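2-hydroxyisobutyryl-CoA mutase large subunit (PDB 4R3U) catalyses, together with a small cobalamin-binding subunit, the interconversion of 2-hydroxyisobutanoyl-CoA and (3S)-3-hydroxybutanoyl-CoA. Local coordinates at residues Q100-G105 with K115-Q120; N111-Y116 with D391-A396. All coordinates share one frame; numbering follows the deposited sequence.

Helix 107-119 links the two contacts: interaction 1 sets its C-terminal end against strand 97-102, from which it follows along the chain, and interaction 2 sets its middle against segment 391-396 of helix 390-405, 275 residues further along. The centres of the contacts lie about 4 Å apart, and Lys115 and Tyr116 belong to both. They also touch directly, Leu117 CD2 approaching Met393 CB to 3.6 Å and Gln100 NE2 approaching Met393 SD to 3.2 Å. Strands 97-102 and 375-377 are neighbours in the parallel sheet, consistent with the two helices covering the outside of the barrel where its first and last strands meet; the Met393 side chain is about 5 Å from the bound 5'-deoxyadenosine (nearest atoms).

Interaction 1 of 2, residues Q100-G105 with K115-Q120; sequences QIAGFG and KYLIAQ. With 5AD (5'-deoxyadenosine), chain G.
Leu117 spreads its two methyls over the C-terminal end of strand 97-102: CD1 meets Ala102 CB at 3.8 Å and Gln100 O at 3.9 Å, while CD2 lies 4.2 Å from Gln100 CB. With CG beside its backbone N (chi1 -67°) and chi2 extended, the two branches divide between Ala102 and Gln100. The CB atoms of both residues face the helix, as expected for positions two apart on a strand. The contact is van der Waals packing of methyls on Ala102 CB, Gln100 CB and backbone carbonyl oxygens, without hydrogen bonds between the segments. It is small, burying 116 Å² in all, and the residues that touch are buried.

Gln100 starts toward Leu117 but turns off. Its chain bends at chi2 (-61°); CB is the side-chain atom that meets Leu117, while the amide turns toward helix 390-405 and NE2 is hydrogen-bonded to Thr378 O. Ile101, between them, faces the other way and forms a wall for the adenine of 5'-deoxyadenosine. CG2, anti to the backbone N, reaches N3 of the nucleoside at 3.4 Å, and Ile101 CD1 lies 3.9 Å from C1' of the ribose. The backbone contributes as well: Ile101 O lies 3.3 Å from ligand C2, and Gly103 O accepts a hydrogen bond from the adenine N6, modelled too short for its length to be trusted. Glu383 OE2 is also hydrogen-bonded to the ligand.

One strand thus serves Leu117 and nucleoside from different sides, and Ile101 further touches the CoA ligands and Asp128. This is the strand-to-helix packing of a beta-alpha-beta unit, completed by strand 125-128, in the TIM barrel of the acyl-CoA mutases.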
loop_
_atom_site.group_PDB
_atom_site.type_symbol
_atom_site.label_atom_id
_atom_site.label_comp_id
_atom_site.label_asym_id
_atom_site.label_seq_id
_atom_site.Cartn_x
_atom_site.Cartn_y
_atom_site.Cartn_z
ATOM N N GLN A 100 -9.699 -14.324 -6.288
ATOM C CA GLN A 100 -9.940 -14.432 -4.857
ATOM C C GLN A 100 -10.493 -15.792 -4.443
ATOM O O GLN A 100 -11.445 -16.294 -5.063
ATOM C CB GLN A 100 -10.897 -13.317 -4.397
ATOM C CG GLN A 100 -10.360 -11.913 -4.574
ATOM C CD GLN A 100 -9.104 -11.644 -3.799
ATOM O OE1 GLN A 100 -8.036 -11.440 -4.373
ATOM N NE2 GLN A 100 -9.207 -11.606 -2.483
ATOM N N ILE A 101 -9.934 -16.361 -3.355
ATOM C CA ILE A 101 -10.383 -17.648 -2.798
ATOM C C ILE A 101 -11.806 -17.481 -2.248
ATOM O O ILE A 101 -12.119 -16.475 -1.607
ATOM C CB ILE A 101 -9.444 -18.179 -1.667
ATOM C CG1 ILE A 101 -8.008 -18.445 -2.098
ATOM C CG2 ILE A 101 -10.047 -19.348 -0.980
ATOM C CD1 ILE A 101 -7.017 -18.075 -0.977
ATOM N N ALA A 102 -12.641 -18.487 -2.491
ATOM C CA ALA A 102 -14.017 -18.597 -2.010
ATOM C C ALA A 102 -14.232 -20.074 -1.629
ATOM O O ALA A 102 -13.837 -20.974 -2.384
ATOM C CB ALA A 102 -15.003 -18.177 -3.101
ATOM N N GLY A 103 -14.826 -20.303 -0.459
ATOM C CA GLY A 103 -15.103 -21.657 -0.017
ATOM C C GLY A 103 -15.695 -21.720 1.364
ATOM O O GLY A 103 -15.070 -21.286 2.328
ATOM N N PHE A 104 -16.919 -22.249 1.460
ATOM C CA PHE A 104 -17.687 -22.485 2.688
ATOM C C PHE A 104 -19.005 -23.157 2.351
ATOM O O PHE A 104 -19.530 -22.985 1.247
ATOM C CB PHE A 104 -17.912 -21.217 3.532
ATOM C CG PHE A 104 -18.627 -20.081 2.841
ATOM C CD1 PHE A 104 -17.912 -19.096 2.167
ATOM C CD2 PHE A 104 -20.012 -19.961 2.911
ATOM C CE1 PHE A 104 -18.574 -18.054 1.523
ATOM C CE2 PHE A 104 -20.668 -18.902 2.296
ATOM C CZ PHE A 104 -19.947 -17.960 1.601
ATOM N N GLY A 105 -19.511 -23.910 3.313
ATOM C CA GLY A 105 -20.779 -24.611 3.232
ATOM C C GLY A 105 -20.842 -25.580 2.084
ATOM O O GLY A 105 -19.880 -26.315 1.825
ATOM N N LYS A 115 -20.284 -15.368 -7.495
ATOM C CA LYS A 115 -21.119 -14.347 -8.147
ATOM C C LYS A 115 -20.891 -12.967 -7.562
ATOM O O LYS A 115 -20.711 -12.020 -8.331
ATOM C CB LYS A 115 -22.590 -14.775 -8.178
ATOM C CG LYS A 115 -22.769 -16.028 -9.032
ATOM C CD LYS A 115 -24.136 -16.655 -8.930
ATOM C CE LYS A 115 -24.343 -17.677 -10.022
ATOM N NZ LYS A 115 -25.471 -18.597 -9.694
ATOM N N TYR A 116 -20.793 -12.861 -6.217
ATOM C CA TYR A 116 -20.479 -11.612 -5.527
ATOM C C TYR A 116 -19.099 -11.088 -5.968
ATOM O O TYR A 116 -18.953 -9.902 -6.308
ATOM C CB TYR A 116 -20.483 -11.811 -4.003
ATOM C CG TYR A 116 -19.982 -10.597 -3.269
ATOM C CD1 TYR A 116 -20.812 -9.497 -3.052
ATOM C CD2 TYR A 116 -18.649 -10.505 -2.860
ATOM C CE1 TYR A 116 -20.339 -8.349 -2.410
ATOM C CE2 TYR A 116 -18.160 -9.352 -2.243
ATOM C CZ TYR A 116 -19.016 -8.287 -2.001
ATOM O OH TYR A 116 -18.564 -7.167 -1.356
ATOM N N LEU A 117 -18.078 -11.976 -5.900
ATOM C CA LEU A 117 -16.682 -11.701 -6.255
ATOM C C LEU A 117 -16.562 -11.269 -7.705
ATOM O O LEU A 117 -15.841 -10.310 -7.985
ATOM C CB LEU A 117 -15.786 -12.934 -5.953
ATOM C CG LEU A 117 -15.608 -13.310 -4.475
ATOM C CD1 LEU A 117 -14.911 -14.624 -4.339
ATOM C CD2 LEU A 117 -14.878 -12.210 -3.696
ATOM N N ILE A 118 -17.292 -11.943 -8.624
ATOM C CA ILE A 118 -17.355 -11.561 -10.045
ATOM C C ILE A 118 -17.976 -10.158 -10.204
ATOM O O ILE A 118 -17.417 -9.319 -10.900
ATOM C CB ILE A 118 -18.029 -12.671 -10.919
ATOM C CG1 ILE A 118 -17.087 -13.917 -10.960
ATOM C CG2 ILE A 118 -18.371 -12.157 -12.342
ATOM C CD1 ILE A 118 -17.678 -15.231 -11.432
ATOM N N ALA A 119 -19.078 -9.886 -9.528
ATOM C CA ALA A 119 -19.738 -8.572 -9.559
ATOM C C ALA A 119 -18.796 -7.465 -9.036
ATOM O O ALA A 119 -18.909 -6.333 -9.484
ATOM C CB ALA A 119 -21.010 -8.611 -8.723
ATOM N N GLN A 120 -17.894 -7.797 -8.074
ATOM C CA GLN A 120 -16.899 -6.878 -7.511
ATOM C C GLN A 120 -15.632 -6.704 -8.363
ATOM O O GLN A 120 -14.798 -5.859 -8.042
ATOM C CB GLN A 120 -16.553 -7.216 -6.054
ATOM C CG GLN A 120 -17.715 -7.094 -5.058
ATOM C CD GLN A 120 -18.675 -5.937 -5.251
ATOM O OE1 GLN A 120 -18.320 -4.799 -5.525
ATOM N NE2 GLN A 120 -19.920 -6.212 -5.096
HETATM N N1 5AD G . -12.436 -18.300 1.793
HETATM C C2 5AD G . -11.457 -17.347 1.513
HETATM N N3 5AD G . -10.127 -17.584 1.941
HETATM C C4 5AD G . -9.822 -18.760 2.530
HETATM N N9 5AD G . -8.684 -19.250 3.029
HETATM C C8 5AD G . -8.924 -20.505 3.419
HETATM N N7 5AD G . -10.207 -20.779 3.255
HETATM C C5 5AD G . -10.770 -19.708 2.685
HETATM C C6 5AD G . -12.037 -19.473 2.311
HETATM N N6 5AD G . -12.896 -20.445 2.570
HETATM C "C1'" 5AD G . -7.298 -18.770 2.900
HETATM C "C2'" 5AD G . -6.956 -17.527 3.646
HETATM C "C3'" 5AD G . -5.497 -17.772 3.991
HETATM C "C4'" 5AD G . -5.148 -19.154 3.438
HETATM C "C5'" 5AD G . -4.324 -19.926 4.461
HETATM O "O4'" 5AD G . -6.404 -19.781 3.392
HETATM O "O2'" 5AD G . -7.032 -16.415 2.744
HETATM O "O3'" 5AD G . -4.689 -16.742 3.390
#

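Interaction 2 of 2, residues N111-Y116 with D391-A396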
loop_
_atom_site.group_PDB
_atom_site.type_symbol
_atom_site.label_atom_id
_atom_site.label_comp_id
_atom_site.label_asym_id
_atom_site.label_seq_id
_atom_site.Cartn_x
_atom_site.Cartn_y
_atom_site.Cartn_z
ATOM N N ASN A 111 -21.053 -20.797 -4.517
ATOM C CA ASN A 111 -21.512 -20.278 -5.812
ATOM C C ASN A 111 -22.011 -18.824 -5.677
ATOM O O ASN A 111 -21.742 -18.010 -6.555
ATOM C CB ASN A 111 -22.620 -21.167 -6.391
ATOM C CG ASN A 111 -23.188 -20.685 -7.691
ATOM O OD1 ASN A 111 -24.263 -20.090 -7.726
ATOM N ND2 ASN A 111 -22.476 -20.925 -8.786
ATOM N N LYS A 112 -22.731 -18.509 -4.574
ATOM C CA LYS A 112 -23.241 -17.178 -4.249
ATOM C C LYS A 112 -22.038 -16.202 -4.092
ATOM O O LYS A 112 -22.058 -15.102 -4.668
ATOM C CB LYS A 112 -24.121 -17.240 -2.975
ATOM C CG LYS A 112 -24.749 -15.896 -2.547
ATOM C CD LYS A 112 -25.175 -15.877 -1.076
ATOM C CE LYS A 112 -24.250 -15.093 -0.139
ATOM N NZ LYS A 112 -23.231 -15.940 0.554
ATOM N N ARG A 113 -20.981 -16.633 -3.355
ATOM C CA ARG A 113 -19.733 -15.864 -3.178
ATOM C C ARG A 113 -18.981 -15.667 -4.513
ATOM O O ARG A 113 -18.482 -14.571 -4.737
ATOM C CB ARG A 113 -18.811 -16.502 -2.118
ATOM C CG ARG A 113 -17.566 -15.672 -1.749
ATOM C CD ARG A 113 -17.865 -14.293 -1.160
ATOM N NE ARG A 113 -18.365 -14.425 0.201
ATOM C CZ ARG A 113 -17.597 -14.355 1.278
ATOM N NH1 ARG A 113 -18.117 -14.534 2.475
ATOM N NH2 ARG A 113 -16.286 -14.191 1.159
ATOM N N PHE A 114 -18.924 -16.703 -5.412
ATOM C CA PHE A 114 -18.313 -16.563 -6.752
ATOM C C PHE A 114 -18.945 -15.382 -7.471
ATOM O O PHE A 114 -18.240 -14.504 -7.966
ATOM C CB PHE A 114 -18.495 -17.825 -7.624
ATOM C CG PHE A 114 -17.648 -19.018 -7.261
ATOM C CD1 PHE A 114 -16.536 -18.884 -6.425
ATOM C CD2 PHE A 114 -17.972 -20.290 -7.731
ATOM C CE1 PHE A 114 -15.757 -19.999 -6.087
ATOM C CE2 PHE A 114 -17.164 -21.389 -7.431
ATOM C CZ PHE A 114 -16.072 -21.240 -6.595
ATOM N N LYS A 115 -20.284 -15.368 -7.495
ATOM C CA LYS A 115 -21.119 -14.347 -8.147
ATOM C C LYS A 115 -20.891 -12.967 -7.562
ATOM O O LYS A 115 -20.711 -12.020 -8.331
ATOM C CB LYS A 115 -22.590 -14.775 -8.178
ATOM C CG LYS A 115 -22.769 -16.028 -9.032
ATOM C CD LYS A 115 -24.136 -16.655 -8.930
ATOM C CE LYS A 115 -24.343 -17.677 -10.022
ATOM N NZ LYS A 115 -25.471 -18.597 -9.694
ATOM N N TYR A 116 -20.793 -12.861 -6.217
ATOM C CA TYR A 116 -20.479 -11.612 -5.527
ATOM C C TYR A 116 -19.099 -11.088 -5.968
ATOM O O TYR A 116 -18.953 -9.902 -6.308
ATOM C CB TYR A 116 -20.483 -11.811 -4.003
ATOM C CG TYR A 116 -19.982 -10.597 -3.269
ATOM C CD1 TYR A 116 -20.812 -9.497 -3.052
ATOM C CD2 TYR A 116 -18.649 -10.505 -2.860
ATOM C CE1 TYR A 116 -20.339 -8.349 -2.410
ATOM C CE2 TYR A 116 -18.160 -9.352 -2.243
ATOM C CZ TYR A 116 -19.016 -8.287 -2.001
ATOM O OH TYR A 116 -18.564 -7.167 -1.356
ATOM N N ASP A 391 -17.183 -7.829 2.440
ATOM C CA ASP A 391 -16.494 -6.527 2.543
ATOM C C ASP A 391 -14.975 -6.635 2.518
ATOM O O ASP A 391 -14.326 -5.828 1.880
ATOM C CB ASP A 391 -16.939 -5.744 3.796
ATOM C CG ASP A 391 -18.329 -5.137 3.775
ATOM O OD1 ASP A 391 -18.880 -4.933 2.661
ATOM O OD2 ASP A 391 -18.846 -4.798 4.874
ATOM N N ALA A 392 -14.422 -7.625 3.220
ATOM C CA ALA A 392 -12.998 -7.909 3.303
ATOM C C ALA A 392 -12.465 -8.307 1.914
ATOM O O ALA A 392 -11.434 -7.785 1.487
ATOM C CB ALA A 392 -12.753 -9.016 4.311
ATOM N N MET A 393 -13.195 -9.173 1.189
ATOM C CA MET A 393 -12.844 -9.573 -0.169
ATOM C C MET A 393 -12.964 -8.443 -1.140
ATOM O O MET A 393 -12.079 -8.271 -1.976
ATOM C CB MET A 393 -13.615 -10.823 -0.622
ATOM C CG MET A 393 -13.123 -12.115 0.043
ATOM S SD MET A 393 -11.399 -12.594 -0.352
ATOM C CE MET A 393 -10.467 -11.797 0.981
ATOM N N LYS A 394 -14.005 -7.613 -0.993
ATOM C CA LYS A 394 -14.246 -6.405 -1.805
ATOM C C LYS A 394 -13.036 -5.466 -1.678
ATOM O O LYS A 394 -12.508 -5.025 -2.696
ATOM C CB LYS A 394 -15.516 -5.718 -1.333
ATOM C CG LYS A 394 -16.277 -4.991 -2.440
ATOM C CD LYS A 394 -17.072 -3.767 -1.972
ATOM C CE LYS A 394 -17.960 -3.906 -0.771
ATOM N NZ LYS A 394 -18.661 -2.629 -0.470
ATOM N N MET A 395 -12.531 -5.241 -0.431
ATOM C CA MET A 395 -11.369 -4.384 -0.153
ATOM C C MET A 395 -10.100 -4.952 -0.801
ATOM O O MET A 395 -9.297 -4.179 -1.368
ATOM C CB MET A 395 -11.204 -4.166 1.341
ATOM C CG MET A 395 -9.969 -3.311 1.736
ATOM S SD MET A 395 -9.972 -1.621 1.095
ATOM C CE MET A 395 -11.450 -0.938 1.902
ATOM N N ALA A 396 -9.952 -6.303 -0.780
ATOM C CA ALA A 396 -8.836 -7.013 -1.390
ATOM C C ALA A 396 -8.850 -6.826 -2.895
ATOM O O ALA A 396 -7.794 -6.627 -3.480
ATOM C CB ALA A 396 -8.886 -8.477 -1.021
#
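Tyr116 and Lys394 cross at about a right angle, the phenol running out from helix 107-119 so that its hydroxyl meets the aliphatic chain of the lysine. Tyr116 OH lies 3.3 Å from Lys394 CG and 3.4 Å from Lys394 CE, with CB similarly near; CG lies obliquely to the ring, and the closest contacts are to the hydroxyl oxygen. The ring can reach this far because its CG stands anti to the backbone N (chi1 172°), which carries it across toward the other helix. A weak hydrogen bond to Glu390 O, one residue before segment 391-396, gives the hydroxyl a polar partner.

The lysine chain bends at chi3 and takes its ammonium past the phenol. Lys394 NZ is 3.9 Å from Asp391 OD1, a long salt bridge within one turn of helix, and its stronger partner is Glu485 of the second subunit.

Arg113 and Met393 form the second crossing, again at about a right angle. Bends at chi2 and chi3 bring the guanidinium over, and Arg113 NH2 stops 3.9 Å from Met393 CG, in an oblique approach. Arg113 NH2 is hydrogen-bonded to Pro388 O, just ahead of helix 390-405.

The segment axes stay 11.6 Å apart and cross at -36°, a wide spacing that these long side chains bridge. Only 169 Å² is buried, and no polar bond joins the two segments. The chemistry therefore implies a divided role: the Tyr116 phenol and the aliphatic parts of Lys394 and Met393 make the packing, whereas the polar ends turn to backbone carbonyls at or just before the start of helix 390-405, weakly for Tyr116, or, through Lys394, to the neighbouring subunit.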